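Local structure of aminoglycoside N(3)-acetyltransferase (Enterobacter cloacae, 6NP1) at residues A[11-16]-A[46-51]; A[155-160]-A[247-252]. The protein probably transfers the acetyl group of acetyl-CoA to the 3-amino group of 2-deoxystreptamine antibiotics such as gentamicin and kanamycin, making them ineffective. All coordinates share one frame; numbering follows the deposited sequence. Where two conformers were deposited one is given.

Contact 1. Residues A[11-16]-A[46-51]; sequences QLRDLG and LIEAVG
Two helices packed on one face of the mixed sheet meet here, Leu12 of helix 5-15 lying against Ala49 of helix 39-50. The axes of the short segments pass 10.1 Å apart at a crossing angle of -46°. The CA atoms of Leu12 and Ala49 are 6.7 Å from each other. Leu12 provides the apolar part of the contact. Its CG is anti to the carbonyl carbon (chi1 -69°), and one branch reaches over to the second helix. There Leu12 CD1 touches the methyl CB of Ala49 at 3.9 Å. The same Leu12 CD1 lies 4.1 Å from Leu46 CA, so Leu46 is met at its backbone. The side chain of Leu46 turns the other way, onto Pro25 and Ile56 of the sheet.

Helix 39-50 is the helix of a beta-alpha-beta crossover that joins the neighbouring parallel strands 22-27 and 55-59. Helix 5-15 packs next to it, and Leu12 also touches Leu158 of strand 156-160.

Arg13 makes the exposed side of the contact. Its chain is extended from CG to NE and spans the gap between the helices. Arg13 NH2 ends 3.8 Å from Glu48 O, with the guanidinium set obliquely to that oxygen. A water lies in the guanidinium plane, at its edge. It accepts from Arg13 NE at 2.9 Å and donates to Ala49 O at 2.7 Å, so it bridges the two helices. Glu48 OE2 stands 5.0 Å from Arg13 NH2, which would favour the pairing only by weak, long-range attraction. Both helices stop just beyond the contact. Gly16, with positive phi, closes the first in a Schellman motif, its N bonded back to Arg13 O and weakly to Leu12 O. Gly51 leaves the second, also with positive phi.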
loop_
_atom_site.group_PDB
_atom_site.type_symbol
_atom_site.label_atom_id
_atom_site.label_comp_id
_atom_site.label_asym_id
_atom_site.label_seq_id
_atom_site.Cartn_x
_atom_site.Cartn_y
_atom_site.Cartn_z
ATOM N N GLN A 11 9.834 -16.027 13.517
ATOM C CA GLN A 11 8.378 -15.948 13.422
ATOM C C GLN A 11 7.921 -15.761 11.983
ATOM O O GLN A 11 6.891 -16.317 11.569
ATOM C CB GLN A 11 7.853 -14.809 14.286
ATOM C CG GLN A 11 7.992 -15.044 15.779
ATOM C CD GLN A 11 7.763 -13.770 16.569
ATOM O OE1 GLN A 11 8.277 -12.699 16.212
ATOM N NE2 GLN A 11 6.970 -13.870 17.634
ATOM N N LEU A 12 8.659 -14.966 11.207
ATOM C CA LEU A 12 8.286 -14.744 9.814
ATOM C C LEU A 12 8.393 -16.037 9.028
ATOM O O LEU A 12 7.493 -16.382 8.250
ATOM C CB LEU A 12 9.162 -13.641 9.191
ATOM C CG LEU A 12 8.901 -12.242 9.739
ATOM C CD1 LEU A 12 9.959 -11.214 9.283
ATOM C CD2 LEU A 12 7.512 -11.700 9.358
ATOM N N ARG A 13 9.463 -16.800 9.245
ATOM C CA ARG A 13 9.574 -18.059 8.532
ATOM C C ARG A 13 8.490 -19.036 8.983
ATOM O O ARG A 13 7.932 -19.758 8.146
ATOM C CB ARG A 13 10.978 -18.624 8.720
ATOM C CG ARG A 13 12.037 -17.614 8.269
ATOM C CD ARG A 13 13.369 -18.257 8.022
ATOM N NE ARG A 13 14.282 -17.374 7.280
ATOM C CZ ARG A 13 15.513 -17.057 7.689
ATOM N NH1 ARG A 13 15.980 -17.544 8.830
ATOM N NH2 ARG A 13 16.284 -16.265 6.952
ATOM N N ASP A 14 8.173 -19.058 10.294
ATOM C CA ASP A 14 7.069 -19.890 10.795
ATOM C C ASP A 14 5.772 -19.549 10.066
ATOM O O ASP A 14 4.973 -20.435 9.743
ATOM C CB ASP A 14 6.831 -19.657 12.297
ATOM C CG ASP A 14 7.858 -20.315 13.198
ATOM O OD1 ASP A 14 8.610 -21.188 12.735
ATOM O OD2 ASP A 14 7.904 -19.925 14.394
ATOM N N LEU A 15 5.553 -18.263 9.797
ATOM C CA LEU A 15 4.338 -17.824 9.116
ATOM C C LEU A 15 4.302 -18.229 7.643
ATOM O O LEU A 15 3.222 -18.268 7.039
ATOM C CB LEU A 15 4.241 -16.320 9.270
ATOM C CG LEU A 15 2.914 -15.637 8.997
ATOM C CD1 LEU A 15 1.849 -16.197 9.940
ATOM C CD2 LEU A 15 3.109 -14.141 9.166
ATOM N N GLY A 16 5.454 -18.511 7.040
ATOM C CA GLY A 16 5.511 -18.942 5.654
ATOM C C GLY A 16 6.319 -18.023 4.730
ATOM O O GLY A 16 6.321 -18.277 3.514
ATOM N N LEU A 46 12.410 -8.161 8.047
ATOM C CA LEU A 46 11.699 -8.487 6.819
ATOM C C LEU A 46 12.673 -8.652 5.672
ATOM O O LEU A 46 12.528 -9.581 4.860
ATOM C CB LEU A 46 10.650 -7.406 6.477
ATOM C CG LEU A 46 9.543 -7.772 5.443
ATOM C CD1 LEU A 46 8.511 -6.647 5.213
ATOM C CD2 LEU A 46 9.940 -8.403 4.115
ATOM N N ILE A 47 13.686 -7.771 5.600
ATOM C CA ILE A 47 14.689 -7.897 4.544
ATOM C C ILE A 47 15.432 -9.228 4.671
ATOM O O ILE A 47 15.710 -9.906 3.677
ATOM C CB ILE A 47 15.630 -6.667 4.574
ATOM C CG1 ILE A 47 14.835 -5.420 4.131
ATOM C CG2 ILE A 47 16.812 -6.892 3.658
ATOM C CD1 ILE A 47 15.509 -4.040 4.432
ATOM N N GLU A 48 15.743 -9.645 5.894
ATOM C CA GLU A 48 16.435 -10.919 6.082
ATOM C C GLU A 48 15.551 -12.105 5.683
ATOM O O GLU A 48 16.004 -13.036 5.007
ATOM C CB GLU A 48 16.857 -11.046 7.540
ATOM C CG GLU A 48 17.622 -12.301 7.854
ATOM C CD GLU A 48 19.068 -12.251 7.512
ATOM O OE1 GLU A 48 19.451 -11.525 6.567
ATOM O OE2 GLU A 48 19.818 -12.971 8.199
ATOM N N ALA A 49 14.268 -12.035 6.033
ATOM C CA ALA A 49 13.347 -13.123 5.745
ATOM C C ALA A 49 13.158 -13.326 4.240
ATOM O O ALA A 49 13.150 -14.466 3.773
ATOM C CB ALA A 49 12.011 -12.855 6.442
ATOM N N VAL A 50 13.031 -12.248 3.452
ATOM C CA VAL A 50 12.878 -12.460 2.009
ATOM C C VAL A 50 14.206 -12.708 1.306
ATOM O O VAL A 50 14.207 -13.132 0.153
ATOM C CB VAL A 50 12.138 -11.302 1.302
ATOM C CG1 VAL A 50 10.714 -11.091 1.918
ATOM C CG2 VAL A 50 12.933 -9.980 1.364
ATOM N N GLY A 51 15.326 -12.477 1.970
ATOM C CA GLY A 51 16.643 -12.747 1.387
ATOM C C GLY A 51 17.068 -11.837 0.243
ATOM O O GLY A 51 16.378 -10.912 -0.190
HETATM O O HOH W 1 12.516 -16.779 5.107
#

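Contact 2. Residues A[155-160]-A[247-252]; sequences GKILSI and RLIDAA
Two bends in the Arg247 side chain, at chi2 (91°) and chi3 (67°), fold its guanidinium back over Ser159. Ser159 CB lies over one face of the group, offset toward its rim. Ser159 OG, anti to its own N (chi1 175°), sits 2.8 Å from Arg247 NH1. A water bonds to Ser159 OG and, weakly, to Arg247 NH2.

The backbones pair as antiparallel strands. Ile157 and Ile249 form a hydrogen-bonded pair, with Ile157 N to Ile249 O and Ile249 N to Ile157 O both 2.8 Å. Ser159 and Arg247 form the next such pair. Between them, Leu158 and Leu248 are a non-hydrogen-bonded pair, and the opposite face of the sheet takes their side chains. Leu248 CD1 touches Lys156 CB at 3.7 Å, while the extended Lys156 chain runs on to a salt bridge with Asp21.

The pairing ends where helix 251-265 starts. Gly155 O accepts from Ala251 N at 3.0 Å and from a water that also serves Ala252 N. Ile157 CD1 packs on Ala251 CB at 3.7 Å. Asp250 is the N-cap, its OD1 bonded to Asp253 N.

Strand 156-160 lies between antiparallel strand 244-250 and parallel strand 22-27, which carries the CoA-binding His26 and Val27; the contact is an antiparallel join within the mixed central sheet.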
loop_
_atom_site.group_PDB
_atom_site.type_symbol
_atom_site.label_atom_id
_atom_site.label_comp_id
_atom_site.label_asym_id
_atom_site.label_seq_id
_atom_site.Cartn_x
_atom_site.Cartn_y
_atom_site.Cartn_z
ATOM N N GLY A 155 2.944 -12.003 -5.451
ATOM C CA GLY A 155 2.972 -11.161 -4.249
ATOM C C GLY A 155 2.183 -11.777 -3.092
ATOM O O GLY A 155 1.136 -12.406 -3.279
ATOM N N LYS A 156 2.715 -11.594 -1.879
ATOM C CA LYS A 156 2.099 -12.003 -0.619
ATOM C C LYS A 156 1.895 -10.745 0.199
ATOM O O LYS A 156 2.777 -9.874 0.224
ATOM C CB LYS A 156 2.991 -12.972 0.157
ATOM C CG LYS A 156 3.240 -14.312 -0.554
ATOM C CD LYS A 156 4.103 -15.198 0.344
ATOM C CE LYS A 156 4.506 -16.456 -0.406
ATOM N NZ LYS A 156 5.302 -17.409 0.481
ATOM N N ILE A 157 0.721 -10.627 0.844
ATOM C CA ILE A 157 0.400 -9.490 1.707
ATOM C C ILE A 157 0.625 -9.950 3.145
ATOM O O ILE A 157 0.058 -10.963 3.570
ATOM C CB ILE A 157 -1.050 -9.051 1.473
ATOM C CG1 ILE A 157 -1.201 -8.509 0.050
ATOM C CG2 ILE A 157 -1.436 -7.942 2.524
ATOM C CD1 ILE A 157 -2.702 -8.622 -0.473
ATOM N N LEU A 158 1.481 -9.251 3.878
ATOM C CA LEU A 158 1.857 -9.636 5.234
ATOM C C LEU A 158 1.193 -8.642 6.175
ATOM O O LEU A 158 1.643 -7.497 6.302
ATOM C CB LEU A 158 3.377 -9.625 5.385
ATOM C CG LEU A 158 4.032 -9.706 6.758
ATOM C CD1 LEU A 158 3.491 -10.913 7.537
ATOM C CD2 LEU A 158 5.559 -9.760 6.582
ATOM N N SER A 159 0.102 -9.077 6.817
ATOM C CA SER A 159 -0.637 -8.219 7.736
ATOM C C SER A 159 -0.140 -8.502 9.146
ATOM O O SER A 159 -0.287 -9.618 9.642
ATOM C CB SER A 159 -2.132 -8.464 7.620
ATOM O OG SER A 159 -2.766 -7.697 8.620
ATOM N N ILE A 160 0.497 -7.512 9.772
ATOM C CA ILE A 160 1.090 -7.711 11.091
ATOM C C ILE A 160 0.298 -6.878 12.095
ATOM O O ILE A 160 0.589 -5.698 12.309
ATOM C CB ILE A 160 2.591 -7.365 11.090
ATOM C CG1 ILE A 160 3.379 -8.351 10.223
ATOM C CG2 ILE A 160 3.175 -7.423 12.493
ATOM C CD1 ILE A 160 4.838 -7.877 9.885
ATOM N N ARG A 247 -0.955 -12.417 9.563
ATOM C CA ARG A 247 -1.419 -13.329 8.532
ATOM C C ARG A 247 -0.580 -13.075 7.285
ATOM O O ARG A 247 -0.133 -11.964 7.060
ATOM C CB ARG A 247 -2.924 -13.132 8.225
ATOM C CG ARG A 247 -3.844 -13.546 9.376
ATOM C CD ARG A 247 -4.095 -12.357 10.276
ATOM N NE ARG A 247 -4.864 -11.364 9.560
ATOM C CZ ARG A 247 -4.681 -10.056 9.687
ATOM N NH1 ARG A 247 -3.739 -9.572 10.502
ATOM N NH2 ARG A 247 -5.437 -9.234 8.972
ATOM N N LEU A 248 -0.439 -14.109 6.459
ATOM C CA LEU A 248 0.291 -14.013 5.196
ATOM C C LEU A 248 -0.645 -14.459 4.079
ATOM O O LEU A 248 -1.029 -15.632 4.009
ATOM C CB LEU A 248 1.561 -14.861 5.256
ATOM C CG LEU A 248 2.521 -14.716 4.072
ATOM C CD1 LEU A 248 3.080 -13.258 3.811
ATOM C CD2 LEU A 248 3.741 -15.686 4.211
ATOM N N ILE A 249 -1.027 -13.518 3.224
ATOM C CA ILE A 249 -2.129 -13.669 2.269
ATOM C C ILE A 249 -1.621 -13.721 0.832
ATOM O O ILE A 249 -0.765 -12.918 0.428
ATOM C CB ILE A 249 -3.077 -12.472 2.457
ATOM C CG1 ILE A 249 -3.697 -12.516 3.860
ATOM C CG2 ILE A 249 -4.092 -12.363 1.295
ATOM C CD1 ILE A 249 -4.292 -11.167 4.288
ATOM N N ASP A 250 -2.189 -14.630 0.040
ATOM C CA ASP A 250 -1.923 -14.717 -1.393
ATOM C C ASP A 250 -2.573 -13.520 -2.086
ATOM O O ASP A 250 -3.803 -13.434 -2.164
ATOM C CB ASP A 250 -2.468 -16.063 -1.892
ATOM C CG ASP A 250 -2.300 -16.296 -3.384
ATOM O OD1 ASP A 250 -2.147 -15.351 -4.183
ATOM O OD2 ASP A 250 -2.395 -17.488 -3.776
ATOM N N ALA A 251 -1.763 -12.547 -2.555
ATOM C CA ALA A 251 -2.372 -11.319 -3.079
ATOM C C ALA A 251 -3.246 -11.570 -4.310
ATOM O O ALA A 251 -4.324 -10.978 -4.448
ATOM C CB ALA A 251 -1.273 -10.293 -3.399
ATOM N N ALA A 252 -2.778 -12.381 -5.262
ATOM C CA ALA A 252 -3.604 -12.603 -6.448
ATOM C C ALA A 252 -4.924 -13.252 -6.065
ATOM O O ALA A 252 -5.975 -12.943 -6.661
ATOM C CB ALA A 252 -2.853 -13.461 -7.465
HETATM O O HOH W 2 -0.002 -13.585 -5.353
HETATM O O HOH W 3 -4.847 -6.795 7.318
#

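Overall arrangement
From the N terminus, helix 5-15 comes first, and the chain then runs through strand 22-27 to helix 39-50. Contact 1 closes this loop. The chain goes on through strands 55-59 and 121-124 before it reaches strand 156-160. The two-stranded sheet 184-193 and 196-205 and helix 222-233 follow, and strand 244-250 returns to close the longer loop of contact 2. The loops are in series and do not cross. Contact 1 ties two helices over one sheet face; contact 2 joins two strands of that sheet. The two meet directly: Leu15 CD2 packs on Leu158 CD1 at 3.6 Å, and Gly16 C lies 3.5 Å from Leu248 CD2.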